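Local coordinates for methylated-DNA--protein-cysteine methyltransferase (Thermococcus kodakarensis, PDB 1MGT), which repairs O6-methylguanine and O4-methylthymine in DNA by moving the methyl group irreversibly onto one of its own cysteines, a suicide reaction, at residues A[42-47]-A[52-57]; A[98-103]-A[113-118]. All coordinates share one frame; numbering follows the deposited sequence.

Interaction 1: residues A[42-47]-A[52-57]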
loop_
_atom_site.group_PDB
_atom_site.type_symbol
_atom_site.label_atom_id
_atom_site.label_comp_id
_atom_site.label_asym_id
_atom_site.label_seq_id
_atom_site.Cartn_x
_atom_site.Cartn_y
_atom_site.Cartn_z
ATOM N N ASP A 42 -13.207 4.724 -0.175
ATOM C CA ASP A 42 -12.770 4.915 -1.571
ATOM C C ASP A 42 -12.204 3.605 -2.113
ATOM O O ASP A 42 -12.422 3.269 -3.278
ATOM C CB ASP A 42 -11.683 6.003 -1.651
ATOM C CG ASP A 42 -12.201 7.414 -1.502
ATOM O OD1 ASP A 42 -11.382 8.324 -1.222
ATOM O OD2 ASP A 42 -13.407 7.662 -1.646
ATOM N N LEU A 43 -11.434 2.883 -1.294
ATOM C CA LEU A 43 -10.840 1.611 -1.698
ATOM C C LEU A 43 -11.924 0.554 -1.921
ATOM O O LEU A 43 -11.898 -0.162 -2.903
ATOM C CB LEU A 43 -9.910 1.117 -0.585
ATOM C CG LEU A 43 -9.130 -0.189 -0.847
ATOM C CD1 LEU A 43 -8.370 -0.112 -2.152
ATOM C CD2 LEU A 43 -8.204 -0.449 0.322
ATOM N N ALA A 44 -12.916 0.507 -1.025
ATOM C CA ALA A 44 -14.001 -0.487 -1.198
ATOM C C ALA A 44 -14.801 -0.221 -2.473
ATOM O O ALA A 44 -15.268 -1.165 -3.134
ATOM C CB ALA A 44 -14.927 -0.366 0.018
ATOM N N GLU A 45 -15.005 1.019 -2.844
ATOM C CA GLU A 45 -15.748 1.407 -4.028
ATOM C C GLU A 45 -14.974 0.961 -5.277
ATOM O O GLU A 45 -15.556 0.438 -6.216
ATOM C CB GLU A 45 -16.038 2.890 -4.093
ATOM C CG GLU A 45 -17.143 3.274 -5.068
ATOM C CD GLU A 45 -18.529 2.896 -4.556
ATOM O OE1 GLU A 45 -18.812 3.052 -3.344
ATOM O OE2 GLU A 45 -19.349 2.434 -5.384
ATOM N N HIS A 46 -13.663 1.198 -5.251
ATOM C CA HIS A 46 -12.820 0.784 -6.360
ATOM C C HIS A 46 -12.814 -0.739 -6.512
ATOM O O HIS A 46 -12.985 -1.231 -7.617
ATOM C CB HIS A 46 -11.389 1.308 -6.107
ATOM C CG HIS A 46 -10.381 0.625 -6.990
ATOM N ND1 HIS A 46 -10.263 0.945 -8.324
ATOM C CD2 HIS A 46 -9.476 -0.349 -6.746
ATOM C CE1 HIS A 46 -9.323 0.206 -8.873
ATOM N NE2 HIS A 46 -8.833 -0.583 -7.945
ATOM N N LEU A 47 -12.623 -1.491 -5.434
ATOM C CA LEU A 47 -12.603 -2.949 -5.529
ATOM C C LEU A 47 -13.988 -3.502 -5.929
ATOM O O LEU A 47 -14.075 -4.441 -6.711
ATOM C CB LEU A 47 -12.191 -3.567 -4.199
ATOM C CG LEU A 47 -10.731 -3.278 -3.755
ATOM C CD1 LEU A 47 -10.503 -3.706 -2.330
ATOM C CD2 LEU A 47 -9.807 -4.027 -4.720
ATOM N N VAL A 52 -15.216 -7.306 -6.719
ATOM C CA VAL A 52 -14.840 -7.909 -5.459
ATOM C C VAL A 52 -15.959 -7.719 -4.420
ATOM O O VAL A 52 -16.491 -6.619 -4.333
ATOM C CB VAL A 52 -13.539 -7.251 -4.925
ATOM C CG1 VAL A 52 -13.123 -7.892 -3.615
ATOM C CG2 VAL A 52 -12.455 -7.411 -6.007
ATOM N N SER A 53 -16.302 -8.774 -3.712
ATOM C CA SER A 53 -17.346 -8.687 -2.681
ATOM C C SER A 53 -16.699 -8.251 -1.370
ATOM O O SER A 53 -15.816 -8.963 -0.897
ATOM C CB SER A 53 -17.970 -10.090 -2.497
ATOM O OG SER A 53 -18.711 -10.328 -3.691
ATOM N N ILE A 54 -17.117 -7.118 -0.840
ATOM C CA ILE A 54 -16.601 -6.532 0.354
ATOM C C ILE A 54 -17.652 -6.316 1.455
ATOM O O ILE A 54 -18.732 -5.818 1.145
ATOM C CB ILE A 54 -16.096 -5.075 0.035
ATOM C CG1 ILE A 54 -15.046 -5.070 -1.080
ATOM C CG2 ILE A 54 -15.507 -4.439 1.283
ATOM C CD1 ILE A 54 -13.792 -5.831 -0.725
ATOM N N SER A 55 -17.274 -6.585 2.680
ATOM C CA SER A 55 -18.061 -6.393 3.865
ATOM C C SER A 55 -17.214 -5.550 4.850
ATOM O O SER A 55 -16.111 -5.980 5.148
ATOM C CB SER A 55 -18.413 -7.721 4.580
ATOM O OG SER A 55 -19.487 -7.365 5.444
ATOM N N LEU A 56 -17.737 -4.443 5.320
ATOM C CA LEU A 56 -17.011 -3.577 6.221
ATOM C C LEU A 56 -17.425 -3.674 7.679
ATOM O O LEU A 56 -17.248 -2.709 8.440
ATOM C CB LEU A 56 -16.993 -2.140 5.720
ATOM C CG LEU A 56 -16.378 -1.932 4.323
ATOM C CD1 LEU A 56 -16.503 -0.472 3.938
ATOM C CD2 LEU A 56 -14.903 -2.364 4.321
ATOM N N ASP A 57 -17.952 -4.833 8.047
ATOM C CA ASP A 57 -18.288 -5.073 9.456
ATOM C C ASP A 57 -16.940 -5.150 10.204
ATOM O O ASP A 57 -16.013 -5.882 9.774
ATOM C CB ASP A 57 -19.011 -6.390 9.638
ATOM C CG ASP A 57 -18.424 -7.560 8.885
ATOM O OD1 ASP A 57 -18.259 -7.487 7.642
ATOM O OD2 ASP A 57 -18.142 -8.574 9.529
#
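Leu-47 has its CG anti to its own carbonyl carbon (chi1 -66°), and in Ile-54 two successive side-chain torsions near -60° carry CD1 toward Leu-47 CD1, 4.2 Å away. Nearer the turn, Leu-47 and Val-52 meet through their beta carbons, CB to CB at 4.0 Å. Valine, branched at CB, brings its bulk close to the backbone here, and its CG2 stands 3.5 Å from Leu-47 O. That same carbonyl oxygen accepts the hydrogen bond that spans the contact, from Val-52 N at 3.1 Å.

In this N-terminal, RNase H-like part of the methyltransferase the chain leaves helix 33-49, reverses, and runs back beside it, extended from Val-52 to Ser-55. Val-52, Ile-54 and Leu-56 direct their beta carbons to the helix, whereas that of Ser-53 points away, a polar residue on the exposed side. Ala-44, one helical turn before Leu-47, presents a methyl small enough for the returning chain to lie close: Ala-44 CB is 4.3 Å from Ile-54 CG2 and 4.2 Å from Leu-56 CD1. Ile-54 thus serves two helix residues, CG2 facing the alanine and CD1 the leucine. Beyond the helix, Ile-54 and Leu-56 also touch Ile-19 of strand 12-20, which places the returning chain against both helix and sheet. Away from the helix, the hydroxyl of Ser-55 donates to Asp-57 OD1, on the anti side and tilted out of the carboxylate plane, while Asp-57 OD2 accepts from Gln-59 NE2.

Interaction 2: residues A[98-103]-A[113-118]. With SO4 (sulfate ion), chain B.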
loop_
_atom_site.group_PDB
_atom_site.type_symbol
_atom_site.label_atom_id
_atom_site.label_comp_id
_atom_site.label_asym_id
_atom_site.label_seq_id
_atom_site.Cartn_x
_atom_site.Cartn_y
_atom_site.Cartn_z
ATOM N N GLU A 98 4.390 -7.273 -7.576
ATOM C CA GLU A 98 5.336 -8.286 -7.129
ATOM C C GLU A 98 6.784 -7.864 -7.420
ATOM O O GLU A 98 7.632 -8.046 -6.546
ATOM C CB GLU A 98 5.050 -9.617 -7.828
ATOM C CG GLU A 98 3.801 -10.309 -7.283
ATOM C CD GLU A 98 3.509 -11.626 -7.976
ATOM O OE1 GLU A 98 2.854 -12.468 -7.336
ATOM O OE2 GLU A 98 3.906 -11.807 -9.146
ATOM N N TRP A 99 7.031 -7.335 -8.611
ATOM C CA TRP A 99 8.450 -6.954 -8.911
ATOM C C TRP A 99 8.930 -5.907 -7.946
ATOM O O TRP A 99 10.034 -5.942 -7.386
ATOM C CB TRP A 99 8.550 -6.470 -10.369
ATOM C CG TRP A 99 9.998 -6.354 -10.806
ATOM C CD1 TRP A 99 10.720 -7.336 -11.433
ATOM C CD2 TRP A 99 10.870 -5.238 -10.627
ATOM N NE1 TRP A 99 12.010 -6.879 -11.672
ATOM C CE2 TRP A 99 12.126 -5.605 -11.190
ATOM C CE3 TRP A 99 10.735 -3.971 -10.082
ATOM C CZ2 TRP A 99 13.221 -4.737 -11.197
ATOM C CZ3 TRP A 99 11.821 -3.102 -10.078
ATOM C CH2 TRP A 99 13.040 -3.505 -10.654
ATOM N N LEU A 100 8.086 -4.891 -7.725
ATOM C CA LEU A 100 8.392 -3.804 -6.809
ATOM C C LEU A 100 8.658 -4.321 -5.407
ATOM O O LEU A 100 9.619 -3.927 -4.716
ATOM C CB LEU A 100 7.179 -2.842 -6.806
ATOM C CG LEU A 100 7.273 -1.635 -5.901
ATOM C CD1 LEU A 100 8.446 -0.734 -6.372
ATOM C CD2 LEU A 100 5.963 -0.849 -5.911
ATOM N N THR A 101 7.797 -5.227 -4.921
ATOM C CA THR A 101 7.942 -5.757 -3.584
ATOM C C THR A 101 9.175 -6.613 -3.387
ATOM O O THR A 101 9.816 -6.580 -2.334
ATOM C CB THR A 101 6.667 -6.588 -3.217
ATOM O OG1 THR A 101 5.529 -5.687 -3.376
ATOM C CG2 THR A 101 6.723 -7.009 -1.761
ATOM N N LYS A 102 9.529 -7.408 -4.393
ATOM C CA LYS A 102 10.689 -8.281 -4.260
ATOM C C LYS A 102 12.002 -7.573 -4.589
ATOM O O LYS A 102 13.052 -8.003 -4.095
ATOM C CB LYS A 102 10.545 -9.437 -5.280
ATOM C CG LYS A 102 9.547 -10.499 -4.812
ATOM C CD LYS A 102 9.456 -11.645 -5.816
ATOM C CE LYS A 102 8.133 -12.390 -5.597
ATOM N NZ LYS A 102 8.167 -13.772 -6.164
ATOM N N ASN A 103 11.941 -6.537 -5.430
ATOM C CA ASN A 103 13.228 -5.928 -5.806
ATOM C C ASN A 103 13.566 -4.555 -5.317
ATOM O O ASN A 103 14.782 -4.224 -5.356
ATOM C CB ASN A 103 13.260 -5.919 -7.369
ATOM C CG ASN A 103 13.278 -7.331 -7.908
ATOM O OD1 ASN A 103 14.273 -8.038 -7.737
ATOM N ND2 ASN A 103 12.183 -7.755 -8.529
ATOM N N GLY A 113 10.160 6.133 -14.326
ATOM C CA GLY A 113 10.817 5.771 -15.564
ATOM C C GLY A 113 11.682 4.529 -15.477
ATOM O O GLY A 113 11.647 3.717 -16.415
ATOM N N ASP A 114 12.481 4.357 -14.427
ATOM C CA ASP A 114 13.351 3.195 -14.285
ATOM C C ASP A 114 12.539 1.935 -14.016
ATOM O O ASP A 114 12.875 0.849 -14.478
ATOM C CB ASP A 114 14.374 3.407 -13.150
ATOM C CG ASP A 114 15.390 4.490 -13.555
ATOM O OD1 ASP A 114 15.451 4.850 -14.737
ATOM O OD2 ASP A 114 16.098 4.962 -12.657
ATOM N N LEU A 115 11.421 2.108 -13.281
ATOM C CA LEU A 115 10.577 0.920 -13.004
ATOM C C LEU A 115 9.942 0.449 -14.307
ATOM O O LEU A 115 9.891 -0.759 -14.594
ATOM C CB LEU A 115 9.524 1.295 -11.954
ATOM C CG LEU A 115 8.498 0.216 -11.598
ATOM C CD1 LEU A 115 9.167 -1.050 -11.100
ATOM C CD2 LEU A 115 7.569 0.762 -10.486
ATOM N N ALA A 116 9.496 1.394 -15.132
ATOM C CA ALA A 116 8.893 1.079 -16.410
ATOM C C ALA A 116 9.911 0.376 -17.318
ATOM O O ALA A 116 9.599 -0.615 -17.982
ATOM C CB ALA A 116 8.370 2.313 -17.109
ATOM N N LYS A 117 11.146 0.901 -17.335
ATOM C CA LYS A 117 12.164 0.273 -18.184
ATOM C C LYS A 117 12.458 -1.145 -17.765
ATOM O O LYS A 117 12.631 -2.044 -18.619
ATOM C CB LYS A 117 13.464 1.126 -18.151
ATOM C CG LYS A 117 13.390 2.240 -19.172
ATOM C CD LYS A 117 14.264 3.437 -18.821
ATOM C CE LYS A 117 13.985 4.554 -19.842
ATOM N NZ LYS A 117 13.656 5.825 -19.138
ATOM N N ALA A 118 12.459 -1.417 -16.461
ATOM C CA ALA A 118 12.744 -2.741 -15.952
ATOM C C ALA A 118 11.673 -3.758 -16.342
ATOM O O ALA A 118 11.990 -4.936 -16.487
ATOM C CB ALA A 118 12.871 -2.736 -14.423
HETATM S S SO4 B . 9.912 10.065 -14.102
HETATM O O1 SO4 B . 8.588 9.877 -13.357
HETATM O O2 SO4 B . 10.513 11.317 -13.570
HETATM O O3 SO4 B . 9.568 10.148 -15.538
HETATM O O4 SO4 B . 10.800 8.916 -13.835
#
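Helices 98-103 and 113-118 cross at 108°, their axes 11.6 Å apart at closest approach, with Leu-100 and Leu-115 the nearest pair by CA. They belong to the DNA-binding domain of the helix-turn-helix class, and the side chains between them are apolar. Trp-99, its CG anti to the backbone N (chi1 -168°), carries its indole to the second helix, where Leu-115 CD1 presses obliquely on the six-membered ring, 3.5 Å from CE3. Leucine suits the place because its fork divides the work: CD2 lies 4.5 Å from CD1 of Leu-100, whose side chain also comes near Cys-141, the inferred methyl-accepting nucleophile. Ala-118, one turn on, adds a small methyl that makes an off-centre CH-pi contact, CB lying 4.2 Å from the centroid of that ring. Replacing Trp-99 with an alanine would probably open a gap between the helices, leaving Leu-115 CD1 and the Ala-118 methyl without their aromatic partner. Gly-113 N donates to O4 of a sulfate ion, which probably comes from the crystallisation liquor. Asn-103 folds back over an indole face, ND2 offset toward the rim and donating to Trp-99 O at 3.0 Å.

In the fold
From the N terminus, the chain first builds the antiparallel sheet of strands 2-9, 12-20 and 24-30 and then enters helix 33-49. Interaction 1 closes a short loop, four residues between its segments, fastening the chain that leaves this helix back alongside it. After helix 63-71 the chain passes into the DNA-binding domain, where interaction 2 closes a wider loop: nine residues, strand 110-111 among them, lie between segments 98-103 and 113-118, and helix 91-103 is tied to helix 112-118. The two loops follow in series, neither nested nor crossed. Their centres are 27 Å apart on opposite sides of the chain's centre, nearest atoms about 15 Å apart, so each works within its own part of the fold.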